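Local coordinates for type I polyketide synthase PikAII (Streptomyces venezuelae, PDB 3QP9), which contains a C2-type ketoreductase domain, of a class that probably does not reduce its polyketide substrate but epimerises the methyl-bearing carbon of the chain, at residues A[122-127]-A[365-370]; A[141-146]-A[187-192]; A[379-384]-A[428-433]; A[439-444]-A[473-478]. All coordinates share one frame; numbering follows the deposited sequence.

Contact 1 of 4, residues A[122-127]-A[365-370]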
loop_
_atom_site.group_PDB
_atom_site.type_symbol
_atom_site.label_atom_id
_atom_site.label_comp_id
_atom_site.label_asym_id
_atom_site.label_seq_id
_atom_site.Cartn_x
_atom_site.Cartn_y
_atom_site.Cartn_z
ATOM N N PRO A 122 2.266 21.559 -0.224
ATOM C CA PRO A 122 3.271 22.538 0.220
ATOM C C PRO A 122 4.070 22.082 1.445
ATOM O O PRO A 122 5.257 22.370 1.566
ATOM C CB PRO A 122 2.429 23.785 0.584
ATOM C CG PRO A 122 1.170 23.646 -0.177
ATOM C CD PRO A 122 0.908 22.142 -0.258
ATOM N N GLY A 123 3.445 21.375 2.369
ATOM C CA GLY A 123 4.207 21.051 3.573
ATOM C C GLY A 123 5.089 19.804 3.459
ATOM O O GLY A 123 5.748 19.460 4.417
ATOM N N HIS A 124 5.083 19.116 2.307
ATOM C CA HIS A 124 5.477 17.686 2.318
ATOM C C HIS A 124 6.067 17.171 1.008
ATOM O O HIS A 124 5.644 17.597 -0.043
ATOM C CB HIS A 124 4.288 16.823 2.739
ATOM C CG HIS A 124 3.786 17.105 4.137
ATOM N ND1 HIS A 124 2.615 17.797 4.382
ATOM C CD2 HIS A 124 4.276 16.760 5.351
ATOM C CE1 HIS A 124 2.416 17.886 5.684
ATOM N NE2 HIS A 124 3.407 17.262 6.295
ATOM N N PRO A 125 7.092 16.292 1.079
ATOM C CA PRO A 125 7.733 15.781 -0.160
ATOM C C PRO A 125 6.836 14.747 -0.878
ATOM O O PRO A 125 5.850 14.297 -0.295
ATOM C CB PRO A 125 9.034 15.131 0.343
ATOM C CG PRO A 125 8.780 14.737 1.729
ATOM C CD PRO A 125 7.753 15.794 2.296
ATOM N N ALA A 126 7.161 14.387 -2.123
ATOM C CA ALA A 126 6.496 13.272 -2.768
ATOM C C ALA A 126 6.845 11.963 -1.962
ATOM O O ALA A 126 7.954 11.855 -1.366
ATOM C CB ALA A 126 6.918 13.185 -4.228
ATOM N N PRO A 127 5.945 10.947 -1.973
ATOM C CA PRO A 127 4.820 10.764 -2.934
ATOM C C PRO A 127 3.508 11.241 -2.355
ATOM O O PRO A 127 2.497 11.246 -3.053
ATOM C CB PRO A 127 4.766 9.209 -3.119
ATOM C CG PRO A 127 5.256 8.632 -1.813
ATOM C CD PRO A 127 6.188 9.703 -1.179
ATOM N N ALA A 365 0.160 14.610 9.887
ATOM C CA ALA A 365 0.567 13.353 10.499
ATOM C C ALA A 365 0.589 12.169 9.464
ATOM O O ALA A 365 1.599 11.409 9.387
ATOM C CB ALA A 365 -0.381 13.047 11.628
ATOM N N LEU A 366 -0.486 12.052 8.662
ATOM C CA LEU A 366 -0.561 11.037 7.606
ATOM C C LEU A 366 0.643 11.192 6.665
ATOM O O LEU A 366 1.341 10.209 6.391
ATOM C CB LEU A 366 -1.879 11.138 6.805
ATOM C CG LEU A 366 -1.985 10.379 5.480
ATOM C CD1 LEU A 366 -2.045 8.904 5.808
ATOM C CD2 LEU A 366 -3.217 10.762 4.615
ATOM N N ALA A 367 0.847 12.438 6.199
ATOM C CA ALA A 367 1.903 12.826 5.269
ATOM C C ALA A 367 3.291 12.474 5.769
ATOM O O ALA A 367 4.123 11.922 5.016
ATOM C CB ALA A 367 1.824 14.297 4.977
ATOM N N ARG A 368 3.514 12.739 7.051
ATOM C CA ARG A 368 4.758 12.325 7.729
ATOM C C ARG A 368 4.963 10.825 7.719
ATOM O O ARG A 368 6.105 10.364 7.640
ATOM C CB ARG A 368 4.818 12.832 9.197
ATOM C CG ARG A 368 5.690 14.051 9.442
ATOM C CD ARG A 368 5.588 14.592 10.964
ATOM N NE ARG A 368 4.721 15.756 10.931
ATOM C CZ ARG A 368 3.535 15.906 11.521
ATOM N NH1 ARG A 368 2.874 17.025 11.298
ATOM N NH2 ARG A 368 3.006 15.001 12.340
ATOM N N VAL A 369 3.892 10.042 7.857
ATOM C CA VAL A 369 4.077 8.610 7.982
ATOM C C VAL A 369 4.350 8.093 6.578
ATOM O O VAL A 369 5.165 7.170 6.407
ATOM C CB VAL A 369 2.857 7.881 8.656
ATOM C CG1 VAL A 369 2.908 6.361 8.408
ATOM C CG2 VAL A 369 2.715 8.193 10.179
ATOM N N VAL A 370 3.698 8.691 5.568
ATOM C CA VAL A 370 3.952 8.300 4.167
ATOM C C VAL A 370 5.440 8.559 3.814
ATOM O O VAL A 370 6.136 7.758 3.146
ATOM C CB VAL A 370 2.987 9.060 3.215
ATOM C CG1 VAL A 370 3.445 8.914 1.705
ATOM C CG2 VAL A 370 1.482 8.623 3.485
#
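His124 and Pro127 lie at a seam of the ketoreductase, where a loop preceding helix 130-144 in the N-terminal, probably structural, subdomain meets helix 363-386 of the C-terminal subdomain, which holds the Rossmann fold that is catalytic in relatives. That helix links strand 343-348 to strand 396-402 along the chain, and Ala367 and Val370, one turn apart, face the loop. At the His124 end is a CH-pi contact: Ala367 CB sits over the centre of the His124 imidazole, 3.4 Å above its plane and 6° off the ring normal. Because the methyl is almost equally far from every ring atom, the contact depends on the ring face, not on which position holds nitrogen. The histidine reaches this place with CG anti to its carbonyl carbon (chi1 -62°). His121 meets the same ring, and the His124 side chain also touches Asp364. At the Pro127 end the loop turns through a cis peptide bond before the proline, whose ring slides past Val370. A turn or so beyond Val370, Thr375 OG1 is hydrogen-bonded to Ala126 O. Met174 of helix 170-185 also packs on Val370, whose CG1 branch lies 4.0 Å from Pro127 CG and 4.1 Å from Pro127 CD.

Contact 2 of 4, residues A[141-146]-A[187-192]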
loop_
_atom_site.group_PDB
_atom_site.type_symbol
_atom_site.label_atom_id
_atom_site.label_comp_id
_atom_site.label_asym_id
_atom_site.label_seq_id
_atom_site.Cartn_x
_atom_site.Cartn_y
_atom_site.Cartn_z
ATOM N N ALA A 141 -14.664 14.484 7.670
ATOM C CA ALA A 141 -15.647 15.548 7.498
ATOM C C ALA A 141 -17.059 15.014 7.200
ATOM O O ALA A 141 -18.051 15.595 7.646
ATOM C CB ALA A 141 -15.206 16.496 6.455
ATOM N N LEU A 142 -17.155 13.916 6.429
ATOM C CA LEU A 142 -18.443 13.184 6.303
ATOM C C LEU A 142 -19.116 12.869 7.668
ATOM O O LEU A 142 -20.320 13.063 7.850
ATOM C CB LEU A 142 -18.223 11.877 5.510
ATOM C CG LEU A 142 -18.009 12.155 4.000
ATOM C CD1 LEU A 142 -17.476 10.881 3.304
ATOM C CD2 LEU A 142 -19.273 12.682 3.299
ATOM N N GLU A 143 -18.338 12.370 8.616
ATOM C CA GLU A 143 -18.862 12.076 9.941
ATOM C C GLU A 143 -19.193 13.385 10.669
ATOM O O GLU A 143 -20.213 13.432 11.325
ATOM C CB GLU A 143 -17.904 11.215 10.772
ATOM C CG GLU A 143 -18.604 10.523 11.959
ATOM C CD GLU A 143 -17.690 9.612 12.801
ATOM O OE1 GLU A 143 -18.233 8.666 13.435
ATOM O OE2 GLU A 143 -16.443 9.839 12.844
ATOM N N ASP A 144 -18.390 14.443 10.503
ATOM C CA ASP A 144 -18.693 15.756 11.153
ATOM C C ASP A 144 -19.991 16.351 10.623
ATOM O O ASP A 144 -20.709 17.001 11.370
ATOM C CB ASP A 144 -17.621 16.817 10.927
ATOM C CG ASP A 144 -16.254 16.414 11.421
ATOM O OD1 ASP A 144 -15.265 16.984 10.851
ATOM O OD2 ASP A 144 -16.152 15.552 12.342
ATOM N N ALA A 145 -20.247 16.191 9.323
ATOM C CA ALA A 145 -21.509 16.614 8.742
ATOM C C ALA A 145 -22.734 15.650 8.914
ATOM O O ALA A 145 -23.844 15.960 8.448
ATOM C CB ALA A 145 -21.299 16.951 7.278
ATOM N N GLY A 146 -22.507 14.473 9.516
ATOM C CA GLY A 146 -23.555 13.461 9.710
ATOM C C GLY A 146 -24.139 12.800 8.457
ATOM O O GLY A 146 -25.306 12.396 8.462
ATOM N N PRO A 187 -17.272 0.979 9.437
ATOM C CA PRO A 187 -17.857 0.025 8.491
ATOM C C PRO A 187 -19.286 0.374 8.010
ATOM O O PRO A 187 -19.680 -0.032 6.961
ATOM C CB PRO A 187 -17.903 -1.266 9.283
ATOM C CG PRO A 187 -17.831 -0.791 10.779
ATOM C CD PRO A 187 -16.964 0.394 10.749
ATOM N N GLU A 188 -20.058 1.144 8.798
ATOM C CA GLU A 188 -21.413 1.466 8.422
ATOM C C GLU A 188 -21.451 2.523 7.310
ATOM O O GLU A 188 -22.463 2.708 6.652
ATOM C CB GLU A 188 -22.217 1.910 9.724
ATOM C CG GLU A 188 -21.860 3.381 10.325
ATOM C CD GLU A 188 -20.318 3.680 10.656
ATOM O OE1 GLU A 188 -19.497 2.775 10.899
ATOM O OE2 GLU A 188 -19.921 4.871 10.697
ATOM N N ARG A 189 -20.359 3.268 7.128
ATOM C CA ARG A 189 -20.392 4.364 6.144
ATOM C C ARG A 189 -19.346 4.285 5.022
ATOM O O ARG A 189 -19.236 5.173 4.222
ATOM C CB ARG A 189 -20.363 5.729 6.816
ATOM C CG ARG A 189 -19.270 5.898 7.900
ATOM C CD ARG A 189 -19.080 7.342 8.194
ATOM N NE ARG A 189 -17.966 7.643 9.088
ATOM C CZ ARG A 189 -16.907 8.359 8.735
ATOM N NH1 ARG A 189 -15.941 8.615 9.620
ATOM N NH2 ARG A 189 -16.849 8.836 7.500
ATOM N N TRP A 190 -18.617 3.175 4.961
ATOM C CA TRP A 190 -17.667 2.889 3.863
ATOM C C TRP A 190 -18.302 2.054 2.727
ATOM O O TRP A 190 -18.847 0.964 2.948
ATOM C CB TRP A 190 -16.402 2.232 4.453
ATOM C CG TRP A 190 -15.294 2.122 3.354
ATOM C CD1 TRP A 190 -14.965 1.013 2.639
ATOM C CD2 TRP A 190 -14.443 3.173 2.896
ATOM N NE1 TRP A 190 -13.903 1.294 1.739
ATOM C CE2 TRP A 190 -13.579 2.620 1.881
ATOM C CE3 TRP A 190 -14.312 4.513 3.235
ATOM C CZ2 TRP A 190 -12.643 3.393 1.199
ATOM C CZ3 TRP A 190 -13.348 5.295 2.614
ATOM C CH2 TRP A 190 -12.496 4.705 1.572
ATOM N N GLY A 191 -18.255 2.588 1.516
ATOM C CA GLY A 191 -18.831 1.903 0.379
ATOM C C GLY A 191 -17.697 1.063 -0.177
ATOM O O GLY A 191 -17.682 -0.173 -0.024
ATOM N N GLY A 192 -16.712 1.699 -0.734
ATOM C CA GLY A 192 -15.602 0.883 -1.333
ATOM C C GLY A 192 -14.591 1.612 -2.127
ATOM O O GLY A 192 -14.577 2.802 -2.134
#
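Arg189 NH1 and NH2 hold the guanidinium to helix 130-144 by different means. NH1 lies 3.5 Å from Glu143 OE2 in a loose salt bridge, whereas NH2 has its strongest partner in the backbone, donating to Val139 O. The arginine is thus tied to the helix by main chain as well as by carboxylate, and the group is held against rotation about its end. Contact with Glu143 is not a simple end-on pairing. Glu143 CB rests over one face of the guanidinium, 3.4 Å above its plane and off toward the rim, while the glutamate chain crosses the arginine at about a right angle. With CG anti to the backbone N (chi1 -161°), the extended glutamate then brings its carboxylate back to NH1, its plane turned 38° from that of the guanidinium. Leu142 CB approaches obliquely, 3.9 Å from Arg189 NH2. Glu188, whose OE2 is 5.0 Å from Glu143 OE1, makes a long salt bridge of 3.8 Å from that same OE2 to Arg189 NE. The arginine therefore probably eases the repulsion between Glu143 and Glu188. Helix 130-144 closes just beyond, in a Schellman motif at Gly146. Around this, Leu142 packs on Leu96 of helix 89-102 and on Leu151 of strand 151-156; the backbone of Arg189 pairs with Leu151 as strand 190-196 begins, and Trp190 lies against helix 170-185.

Contact 3 of 4, residues A[379-384]-A[428-433]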
loop_
_atom_site.group_PDB
_atom_site.type_symbol
_atom_site.label_atom_id
_atom_site.label_comp_id
_atom_site.label_asym_id
_atom_site.label_seq_id
_atom_site.Cartn_x
_atom_site.Cartn_y
_atom_site.Cartn_z
ATOM N N HIS A 379 12.923 7.708 -4.107
ATOM C CA HIS A 379 14.182 8.178 -4.638
ATOM C C HIS A 379 15.069 7.064 -5.112
ATOM O O HIS A 379 15.707 7.191 -6.158
ATOM C CB HIS A 379 14.957 8.988 -3.584
ATOM C CG HIS A 379 14.239 10.202 -3.132
ATOM N ND1 HIS A 379 14.300 10.672 -1.831
ATOM C CD2 HIS A 379 13.414 11.032 -3.808
ATOM C CE1 HIS A 379 13.576 11.775 -1.751
ATOM N NE2 HIS A 379 12.997 11.988 -2.927
ATOM N N LEU A 380 15.113 5.962 -4.348
ATOM C CA LEU A 380 15.962 4.862 -4.775
ATOM C C LEU A 380 15.523 4.313 -6.168
ATOM O O LEU A 380 16.346 3.954 -7.040
ATOM C CB LEU A 380 15.959 3.764 -3.748
ATOM C CG LEU A 380 16.710 4.086 -2.462
ATOM C CD1 LEU A 380 16.217 3.086 -1.405
ATOM C CD2 LEU A 380 18.263 3.974 -2.640
ATOM N N ASP A 381 14.219 4.165 -6.315
ATOM C CA ASP A 381 13.641 3.672 -7.568
ATOM C C ASP A 381 13.979 4.659 -8.696
ATOM O O ASP A 381 14.496 4.252 -9.788
ATOM C CB ASP A 381 12.099 3.439 -7.406
ATOM C CG ASP A 381 11.447 3.062 -8.729
ATOM O OD1 ASP A 381 10.767 3.910 -9.349
ATOM O OD2 ASP A 381 11.749 1.964 -9.219
ATOM N N ARG A 382 13.730 5.949 -8.472
ATOM C CA ARG A 382 14.131 6.958 -9.490
ATOM C C ARG A 382 15.636 7.009 -9.839
ATOM O O ARG A 382 16.010 6.867 -11.023
ATOM C CB ARG A 382 13.624 8.366 -9.174
ATOM C CG ARG A 382 14.013 9.346 -10.287
ATOM C CD ARG A 382 13.252 10.662 -10.125
ATOM N NE ARG A 382 13.632 11.450 -8.933
ATOM C CZ ARG A 382 14.734 12.208 -8.840
ATOM N NH1 ARG A 382 14.974 12.923 -7.739
ATOM N NH2 ARG A 382 15.598 12.270 -9.846
ATOM N N LEU A 383 16.505 7.189 -8.853
ATOM C CA LEU A 383 17.967 7.243 -9.167
ATOM C C LEU A 383 18.545 5.972 -9.789
ATOM O O LEU A 383 19.470 6.043 -10.638
ATOM C CB LEU A 383 18.765 7.633 -7.911
ATOM C CG LEU A 383 18.211 8.907 -7.259
ATOM C CD1 LEU A 383 18.692 8.980 -5.807
ATOM C CD2 LEU A 383 18.620 10.156 -8.082
ATOM N N LEU A 384 18.027 4.810 -9.371
ATOM C CA LEU A 384 18.440 3.523 -9.955
ATOM C C LEU A 384 17.919 3.351 -11.366
ATOM O O LEU A 384 18.559 2.680 -12.189
ATOM C CB LEU A 384 17.984 2.328 -9.122
ATOM C CG LEU A 384 18.612 2.131 -7.724
ATOM C CD1 LEU A 384 18.168 0.850 -7.044
ATOM C CD2 LEU A 384 20.160 2.232 -7.753
ATOM N N GLN A 428 4.567 -1.354 -11.254
ATOM C CA GLN A 428 4.860 -0.383 -12.326
ATOM C C GLN A 428 5.764 -1.051 -13.370
ATOM O O GLN A 428 6.570 -1.907 -12.997
ATOM C CB GLN A 428 5.644 0.791 -11.764
ATOM C CG GLN A 428 4.847 1.741 -10.942
ATOM C CD GLN A 428 5.452 3.122 -10.890
ATOM O OE1 GLN A 428 5.061 4.057 -11.642
ATOM N NE2 GLN A 428 6.384 3.283 -9.987
ATOM N N HIS A 429 5.655 -0.694 -14.645
ATOM C CA HIS A 429 6.550 -1.272 -15.649
ATOM C C HIS A 429 7.944 -0.625 -15.525
ATOM O O HIS A 429 8.085 0.610 -15.369
ATOM C CB HIS A 429 5.969 -0.996 -17.035
ATOM C CG HIS A 429 6.628 -1.755 -18.159
ATOM N ND1 HIS A 429 5.914 -2.520 -19.056
ATOM C CD2 HIS A 429 7.928 -1.839 -18.548
ATOM C CE1 HIS A 429 6.746 -3.065 -19.933
ATOM N NE2 HIS A 429 7.975 -2.669 -19.645
ATOM N N ARG A 430 8.991 -1.417 -15.632
ATOM C CA ARG A 430 10.319 -0.786 -15.727
ATOM C C ARG A 430 11.075 -1.351 -16.852
ATOM O O ARG A 430 11.575 -2.479 -16.730
ATOM C CB ARG A 430 11.134 -0.942 -14.426
ATOM C CG ARG A 430 10.771 0.132 -13.369
ATOM C CD ARG A 430 11.437 -0.119 -11.982
ATOM N NE ARG A 430 10.638 0.569 -10.984
ATOM C CZ ARG A 430 9.448 0.128 -10.528
ATOM N NH1 ARG A 430 8.928 -1.062 -10.936
ATOM N NH2 ARG A 430 8.789 0.863 -9.625
ATOM N N ALA A 431 11.202 -0.529 -17.908
ATOM C CA ALA A 431 11.841 -0.894 -19.168
ATOM C C ALA A 431 13.257 -1.394 -18.965
ATOM O O ALA A 431 13.700 -2.323 -19.656
ATOM C CB ALA A 431 11.818 0.297 -20.174
ATOM N N ASP A 432 13.988 -0.792 -18.036
ATOM C CA ASP A 432 15.404 -1.201 -17.915
ATOM C C ASP A 432 15.837 -1.673 -16.526
ATOM O O ASP A 432 17.008 -2.009 -16.319
ATOM C CB ASP A 432 16.368 -0.144 -18.522
ATOM C CG ASP A 432 16.486 -0.268 -20.075
ATOM O OD1 ASP A 432 15.521 0.079 -20.776
ATOM O OD2 ASP A 432 17.528 -0.740 -20.584
ATOM N N GLY A 433 14.901 -1.737 -15.587
ATOM C CA GLY A 433 15.268 -2.005 -14.188
ATOM C C GLY A 433 15.091 -0.706 -13.427
ATOM O O GLY A 433 14.615 0.261 -14.020
#
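Helix 363-386 of the ketoreductase domain is tied through Asp381 to the loop that leads from helix 413-426 into strand 435-441, where Arg430 is the partner. Arg430 NE donates to Asp381 OD2 in a salt bridge modelled at 2.5 Å, shorter than usual, so its exact length is doubtful; the hydrogen bond is clearly bent. The carboxylate is met on its syn side, and the acceptor stands 28° out of the guanidinium plane. The two flat groups are turned 82° apart, nearly perpendicular, an arrangement quite unlike the coplanar, twin-bonded pairing of arginine with a carboxylate. Arg430 NH2 is 3.2 Å from Asp381 OD2, and it is also hydrogen-bonded to Leu425 O at the end of helix 413-426. In Rossmann-fold terms the bridge joins a helix packed beside the central strands to the connection that enters strand 435-441, and both side chains also touch Val436 of that strand. Asp381 points its carboxylate at the loop by setting CG anti to its backbone N (chi1 174°). Its other oxygen is taken up by Arg385, one helical turn on, in a salt bridge to Asp381 OD1, and Pro434 packs against the aspartate beside the pair.

Contact 4 of 4, residues A[439-444]-A[473-478]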
loop_
_atom_site.group_PDB
_atom_site.type_symbol
_atom_site.label_atom_id
_atom_site.label_comp_id
_atom_site.label_asym_id
_atom_site.label_seq_id
_atom_site.Cartn_x
_atom_site.Cartn_y
_atom_site.Cartn_z
ATOM N N VAL A 439 7.919 -7.039 -0.605
ATOM C CA VAL A 439 7.424 -8.125 0.247
ATOM C C VAL A 439 6.600 -7.581 1.440
ATOM O O VAL A 439 7.095 -6.792 2.274
ATOM C CB VAL A 439 8.559 -9.001 0.763
ATOM C CG1 VAL A 439 7.991 -10.084 1.592
ATOM C CG2 VAL A 439 9.345 -9.682 -0.474
ATOM N N ALA A 440 5.335 -8.000 1.557
ATOM C CA ALA A 440 4.483 -7.456 2.647
ATOM C C ALA A 440 4.556 -8.432 3.801
ATOM O O ALA A 440 4.022 -9.486 3.734
ATOM C CB ALA A 440 3.063 -7.339 2.173
ATOM N N TRP A 441 5.136 -8.037 4.917
ATOM C CA TRP A 441 5.404 -8.927 6.035
ATOM C C TRP A 441 4.431 -8.747 7.161
ATOM O O TRP A 441 3.901 -7.645 7.415
ATOM C CB TRP A 441 6.751 -8.578 6.625
ATOM C CG TRP A 441 7.945 -8.756 5.707
ATOM C CD1 TRP A 441 8.637 -7.759 5.043
ATOM C CD2 TRP A 441 8.716 -9.962 5.512
ATOM N NE1 TRP A 441 9.726 -8.292 4.394
ATOM C CE2 TRP A 441 9.838 -9.621 4.717
ATOM C CE3 TRP A 441 8.569 -11.279 5.962
ATOM C CZ2 TRP A 441 10.823 -10.587 4.305
ATOM C CZ3 TRP A 441 9.568 -12.247 5.602
ATOM C CH2 TRP A 441 10.627 -11.905 4.732
ATOM N N SER A 442 4.171 -9.847 7.854
ATOM C CA SER A 442 3.562 -9.731 9.130
ATOM C C SER A 442 4.678 -9.460 10.113
ATOM O O SER A 442 5.828 -9.678 9.787
ATOM C CB SER A 442 2.745 -11.016 9.476
ATOM O OG SER A 442 3.574 -12.123 9.614
ATOM N N PRO A 443 4.357 -8.970 11.336
ATOM C CA PRO A 443 5.484 -8.600 12.220
ATOM C C PRO A 443 6.448 -9.704 12.603
ATOM O O PRO A 443 6.045 -10.819 12.910
ATOM C CB PRO A 443 4.752 -8.091 13.504
ATOM C CG PRO A 443 3.456 -7.449 12.961
ATOM C CD PRO A 443 3.075 -8.453 11.825
ATOM N N TRP A 444 7.723 -9.342 12.701
ATOM C CA TRP A 444 8.803 -10.248 13.117
ATOM C C TRP A 444 8.954 -10.264 14.635
ATOM O O TRP A 444 8.767 -9.237 15.291
ATOM C CB TRP A 444 10.089 -9.713 12.583
ATOM C CG TRP A 444 10.261 -9.867 11.075
ATOM C CD1 TRP A 444 9.271 -9.789 10.084
ATOM C CD2 TRP A 444 11.499 -10.032 10.379
ATOM N NE1 TRP A 444 9.854 -9.926 8.842
ATOM C CE2 TRP A 444 11.200 -10.081 8.989
ATOM C CE3 TRP A 444 12.839 -10.153 10.798
ATOM C CZ2 TRP A 444 12.197 -10.244 7.998
ATOM C CZ3 TRP A 444 13.830 -10.334 9.814
ATOM C CH2 TRP A 444 13.504 -10.363 8.427
ATOM N N THR A 473 14.703 -16.854 5.230
ATOM C CA THR A 473 14.685 -17.948 4.257
ATOM C C THR A 473 13.475 -17.762 3.319
ATOM O O THR A 473 13.589 -17.973 2.137
ATOM C CB THR A 473 14.663 -19.338 4.985
ATOM O OG1 THR A 473 15.845 -19.445 5.763
ATOM C CG2 THR A 473 14.645 -20.521 3.963
ATOM N N ALA A 474 12.333 -17.322 3.858
ATOM C CA ALA A 474 11.156 -17.097 3.018
ATOM C C ALA A 474 11.450 -15.978 2.025
ATOM O O ALA A 474 11.082 -16.056 0.860
ATOM C CB ALA A 474 9.962 -16.761 3.892
ATOM N N LEU A 475 12.204 -14.971 2.470
ATOM C CA LEU A 475 12.572 -13.836 1.589
ATOM C C LEU A 475 13.431 -14.347 0.441
ATOM O O LEU A 475 13.188 -14.050 -0.732
ATOM C CB LEU A 475 13.344 -12.817 2.435
ATOM C CG LEU A 475 13.845 -11.627 1.589
ATOM C CD1 LEU A 475 12.742 -10.779 0.890
ATOM C CD2 LEU A 475 14.661 -10.784 2.605
ATOM N N ASP A 476 14.467 -15.130 0.784
ATOM C CA ASP A 476 15.340 -15.688 -0.243
ATOM C C ASP A 476 14.564 -16.563 -1.290
ATOM O O ASP A 476 14.878 -16.494 -2.510
ATOM C CB ASP A 476 16.444 -16.527 0.439
ATOM C CG ASP A 476 17.403 -17.139 -0.576
ATOM O OD1 ASP A 476 17.301 -18.337 -0.833
ATOM O OD2 ASP A 476 18.167 -16.403 -1.218
ATOM N N THR A 477 13.685 -17.467 -0.812
ATOM C CA THR A 477 12.872 -18.289 -1.723
ATOM C C THR A 477 12.097 -17.377 -2.698
ATOM O O THR A 477 12.155 -17.600 -3.939
ATOM C CB THR A 477 11.964 -19.198 -0.892
ATOM O OG1 THR A 477 12.811 -20.063 -0.119
ATOM C CG2 THR A 477 11.039 -20.066 -1.734
ATOM N N ALA A 478 11.451 -16.317 -2.181
ATOM C CA ALA A 478 10.687 -15.431 -3.037
ATOM C C ALA A 478 11.533 -14.729 -4.044
ATOM O O ALA A 478 11.107 -14.636 -5.208
ATOM C CB ALA A 478 9.872 -14.322 -2.197
#
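Leu475 enters the contact already at its CB, which lies at the edge of the Trp441 indole, near its plane, 3.7 Å from Trp441 CH2. The next atom outward, CG, is 4.2 Å from Trp441 CZ2. CD1 then closes the series in a notch between two residues: it is 3.9 Å from Trp441 CZ2 and 3.8 Å from Val439 CG2. With CG anti to the backbone N (chi1 177°), the chain carries CD1 on to Val439, and the leucine crosses the tryptophan at about a right angle. This is the inner surface of a Rossmann fold. The connection from strand 435-441 to its parallel neighbour 485-488 includes helix 468-481, as in that fold, and Leu475 is the residue of this helix segment that meets both Val439 and Trp441; Val398 and Phe400 of strand 396-402 also touch it. Trp441 meets the leucine with its edge, while both faces have neighbours from its own segment. Trp444 NE1 stands 3.3 Å above one face and Val439 CG1 3.6 Å above the opposite one, each offset toward the rim. Val439 thus works with both branches, CG1 against the indole face and CG2 against the leucine. Beyond them, Ile488 of strand 485-488 packs on Val439, Trp441 and Ala474 alike.

How the contacts relate
All the touching residues of contact 4 are buried, and they meet by apolar contact alone, between strand and helix; contact 1 is also largely buried but joins the two halves of the enzyme. Contacts 1 and 3 share helix 363-386: its earlier turns receive a loop by CH-pi and apolar touches, its later turns by a charge pair, with centres about 21 Å apart. Contact 3 is partly buried. Contact 2 belongs to the N-terminal half and lies across the centre of the chain from contacts 3 and 4. In contacts 2 and 3 an arginine joins carboxylate to backbone carbonyl, yet the first has an exposed glutamate over one guanidinium face, the second a buried aspartate at its edge.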